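Probable chaperone (Pseudomonas aeruginosa, PDB 4JMF) probably acts as a type III secretion chaperone of the CesT family, binding an effector protein before its export. Local coordinates at residues D70-I75 / N89-Q94. Numbering follows the deposited sequence.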
ATOM      1  N   ASP B  70      -4.739  -8.725   0.396  1.00 22.03           N
ATOM      2  CA  ASP B  70      -3.283  -8.854   0.218  1.00 23.26           C
ATOM      3  C   ASP B  70      -2.628  -7.483   0.168  1.00 19.56           C
ATOM      4  O   ASP B  70      -2.790  -6.758  -0.815  1.00 20.72           O
ATOM      5  CB  ASP B  70      -2.979  -9.603  -1.090  1.00 20.46           C
ATOM      6  CG  ASP B  70      -1.516 -10.007  -1.214  1.00 24.22           C
ATOM      7  OD1 ASP B  70      -0.645  -9.365  -0.575  1.00 19.41           O
ATOM      8  OD2 ASP B  70      -1.233 -10.977  -1.957  1.00 26.46           O
ATOM      9  N   PRO B  71      -1.862  -7.127   1.212  1.00 22.35           N
ATOM     10  CA  PRO B  71      -1.193  -5.816   1.267  1.00 20.79           C
ATOM     11  C   PRO B  71      -0.190  -5.567   0.133  1.00 20.65           C
ATOM     12  O   PRO B  71       0.166  -4.398  -0.100  1.00 22.13           O
ATOM     13  CB  PRO B  71      -0.449  -5.854   2.613  1.00 24.18           C
ATOM     14  CG  PRO B  71      -1.193  -6.886   3.426  1.00 25.07           C
ATOM     15  CD  PRO B  71      -1.604  -7.928   2.422  1.00 21.12           C
ATOM     16  N   CYS B  72       0.248  -6.616  -0.568  1.00 16.15           N
ATOM     17  CA  CYS B  72       1.179  -6.422  -1.680  1.00 19.27           C
ATOM     18  C   CYS B  72       0.472  -6.126  -2.999  1.00 17.47           C
ATOM     19  O   CYS B  72       1.132  -5.979  -4.039  1.00 15.76           O
ATOM     20  CB  CYS B  72       2.089  -7.642  -1.851  1.00 17.53           C
ATOM     21  SG  CYS B  72       3.219  -7.893  -0.458  1.00 21.51           S
ATOM     22  N   LYS B  73      -0.859  -6.069  -2.980  1.00 17.86           N
ATOM     23  CA  LYS B  73      -1.591  -5.697  -4.205  1.00 17.54           C
ATOM     24  C   LYS B  73      -1.108  -4.302  -4.559  1.00 19.50           C
ATOM     25  O   LYS B  73      -1.118  -3.407  -3.706  1.00 16.28           O
ATOM     26  CB  LYS B  73      -3.099  -5.672  -3.981  1.00 20.53           C
ATOM     27  CG  LYS B  73      -3.873  -5.174  -5.206  1.00 20.79           C
ATOM     28  CD  LYS B  73      -5.340  -4.972  -4.888  1.00 18.44           C
ATOM     29  CE  LYS B  73      -6.097  -4.509  -6.140  1.00 19.25           C
ATOM     30  NZ  LYS B  73      -7.556  -4.337  -5.884  1.00 20.32           N
ATOM     31  N   PRO B  74      -0.623  -4.118  -5.793  1.00 17.05           N
ATOM     32  CA  PRO B  74       0.007  -2.830  -6.094  1.00 18.95           C
ATOM     33  C   PRO B  74      -0.999  -1.717  -6.364  1.00 20.45           C
ATOM     34  O   PRO B  74      -2.192  -1.955  -6.579  1.00 18.48           O
ATOM     35  CB  PRO B  74       0.829  -3.124  -7.356  1.00 15.30           C
ATOM     36  CG  PRO B  74       0.117  -4.268  -7.998  1.00 18.47           C
ATOM     37  CD  PRO B  74      -0.534  -5.067  -6.915  1.00 16.23           C
ATOM     38  N   ILE B  75      -0.482  -0.493  -6.354  1.00 22.10           N
ATOM     39  CA  ILE B  75      -1.279   0.707  -6.494  1.00 18.81           C
ATOM     40  C   ILE B  75      -0.824   1.367  -7.792  1.00 21.47           C
ATOM     41  O   ILE B  75       0.352   1.277  -8.139  1.00 21.41           O
ATOM     42  CB  ILE B  75      -0.969   1.655  -5.321  1.00 19.78           C
ATOM     43  CG1 ILE B  75      -1.186   0.940  -3.993  1.00 23.51           C
ATOM     44  CG2 ILE B  75      -1.781   2.947  -5.402  1.00 19.20           C
ATOM     45  CD1 ILE B  75      -2.534   0.357  -3.862  1.00 28.11           C
ATOM     46  N   ASN B  89       4.229  -1.208  -5.103  1.00 15.53           N
ATOM     47  CA  ASN B  89       3.802  -1.674  -3.788  1.00 14.86           C
ATOM     48  C   ASN B  89       4.926  -1.483  -2.782  1.00 15.35           C
ATOM     49  O   ASN B  89       6.028  -1.070  -3.157  1.00 15.68           O
ATOM     50  CB  ASN B  89       3.242  -3.101  -3.832  1.00 14.36           C
ATOM     51  CG  ASN B  89       4.253  -4.125  -4.321  1.00 16.21           C
ATOM     52  OD1 ASN B  89       5.467  -3.875  -4.343  1.00 15.94           O
ATOM     53  ND2 ASN B  89       3.752  -5.299  -4.703  1.00 16.64           N
ATOM     54  N   ARG B  90       4.652  -1.722  -1.504  1.00 16.05           N
ATOM     55  CA  ARG B  90       5.660  -1.462  -0.477  1.00 16.03           C
ATOM     56  C   ARG B  90       5.462  -2.365   0.727  1.00 19.26           C
ATOM     57  O   ARG B  90       4.324  -2.642   1.121  1.00 17.20           O
ATOM     58  CB  ARG B  90       5.612  -0.001  -0.028  1.00 19.35           C
ATOM     59  CG  ARG B  90       6.575   0.304   1.116  1.00 20.66           C
ATOM     60  CD  ARG B  90       6.976   1.759   1.116  1.00 22.73           C
ATOM     61  NE  ARG B  90       5.807   2.577   1.200  1.00 26.59           N
ATOM     62  CZ  ARG B  90       5.694   3.818   0.746  1.00 27.09           C
ATOM     63  NH1 ARG B  90       6.708   4.468   0.155  1.00 20.16           N
ATOM     64  NH2 ARG B  90       4.528   4.399   0.903  1.00 18.23           N
ATOM     65  N   GLN B  91       6.570  -2.835   1.300  1.00 16.05           N
ATOM     66  CA  GLN B  91       6.502  -3.671   2.486  1.00 17.75           C
ATOM     67  C   GLN B  91       7.559  -3.228   3.469  1.00 15.82           C
ATOM     68  O   GLN B  91       8.617  -2.756   3.068  1.00 18.33           O
ATOM     69  CB  GLN B  91       6.698  -5.146   2.123  1.00 21.07           C
ATOM     70  CG  GLN B  91       5.526  -5.765   1.358  1.00 22.36           C
ATOM     71  CD  GLN B  91       4.361  -6.154   2.270  1.00 25.58           C
ATOM     72  OE1 GLN B  91       4.296  -7.284   2.774  1.00 26.72           O
ATOM     73  NE2 GLN B  91       3.437  -5.220   2.480  1.00 19.94           N
ATOM     74  N   PRO B  92       7.267  -3.363   4.770  1.00 16.40           N
ATOM     75  CA  PRO B  92       8.277  -3.026   5.778  1.00 19.52           C
ATOM     76  C   PRO B  92       9.311  -4.135   5.806  1.00 18.17           C
ATOM     77  O   PRO B  92       8.928  -5.306   5.693  1.00 21.54           O
ATOM     78  CB  PRO B  92       7.480  -3.030   7.091  1.00 22.45           C
ATOM     79  CG  PRO B  92       6.024  -3.156   6.701  1.00 26.57           C
ATOM     80  CD  PRO B  92       6.023  -3.859   5.381  1.00 19.97           C
ATOM     81  N   LEU B  93      10.589  -3.802   5.925  1.00 21.59           N
ATOM     82  CA  LEU B  93      11.625  -4.839   5.948  1.00 21.18           C
ATOM     83  C   LEU B  93      11.411  -5.876   7.061  1.00 25.45           C
ATOM     84  O   LEU B  93      11.795  -7.036   6.914  1.00 27.40           O
ATOM     85  CB  LEU B  93      13.014  -4.200   6.057  1.00 22.21           C
ATOM     86  CG  LEU B  93      13.456  -3.315   4.891  1.00 22.40           C
ATOM     87  CD1 LEU B  93      14.812  -2.666   5.173  1.00 25.75           C
ATOM     88  CD2 LEU B  93      13.512  -4.103   3.587  1.00 17.78           C
ATOM     89  N   GLN B  94      10.777  -5.468   8.162  1.00 27.37           N
ATOM     90  CA  GLN B  94      10.494  -6.371   9.292  1.00 28.05           C
ATOM     91  C   GLN B  94       9.625  -7.569   8.929  1.00 29.98           C
ATOM     92  O   GLN B  94       9.621  -8.565   9.648  1.00 31.38           O
ATOM     93  CB  GLN B  94       9.788  -5.616  10.421  1.00 32.87           C
ATOM     94  CG  GLN B  94      10.687  -4.755  11.281  1.00 45.25           C
ATOM     95  CD  GLN B  94      11.553  -3.818  10.459  1.00 49.58           C
ATOM     96  OE1 GLN B  94      11.043  -2.976   9.693  1.00 43.83           O
ATOM     97  NE2 GLN B  94      12.875  -3.972  10.589  1.00 46.19           N
TER
HETATM   98  O   HOH W   1       1.751  -2.054  -1.010  1.00 23.34           O
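Asn89 ND2 donates to the backbone O of Cys72 at 2.8 Å, nearly straight (160° at the hydrogen) and with the acceptor close to the plane of the Asn89 amide. A chi1 of 61° puts Asn89 CG between its backbone N and carbonyl carbon, from where the amide meets Cys72 O. Asn89 CB packs 4.0 Å from Pro74 CA. The other end of the amide, OD1, accepts from Gln104 of helix 98-114, so both ends of this buried group are tied. Further along the strand, the bend at chi2 (-80°) brings Gln91 CD against Cys72 SG, 3.4 Å away; Gln91 NE2 lies 3.9 Å from Pro71 CB. That amide is fixed in turn: Gln91 NE2 donates back to Arg90 O at 3.0 Å, and OE1 bonds to Gln100. A water bridges the backbones, donating to Pro71 O and accepting from Arg90 N, each at 3.0 Å. The type I turn from Asp70 to Lys73 is braced by an Asx turn, Cys72 N to Asp70 OD1. The loop runs straight into edge strand 75-78, whose Ile75 pairs with Trp88 of strand 85-92. Before that pairing begins, the Asn89 amide and one water join loop carbonyls to the strand.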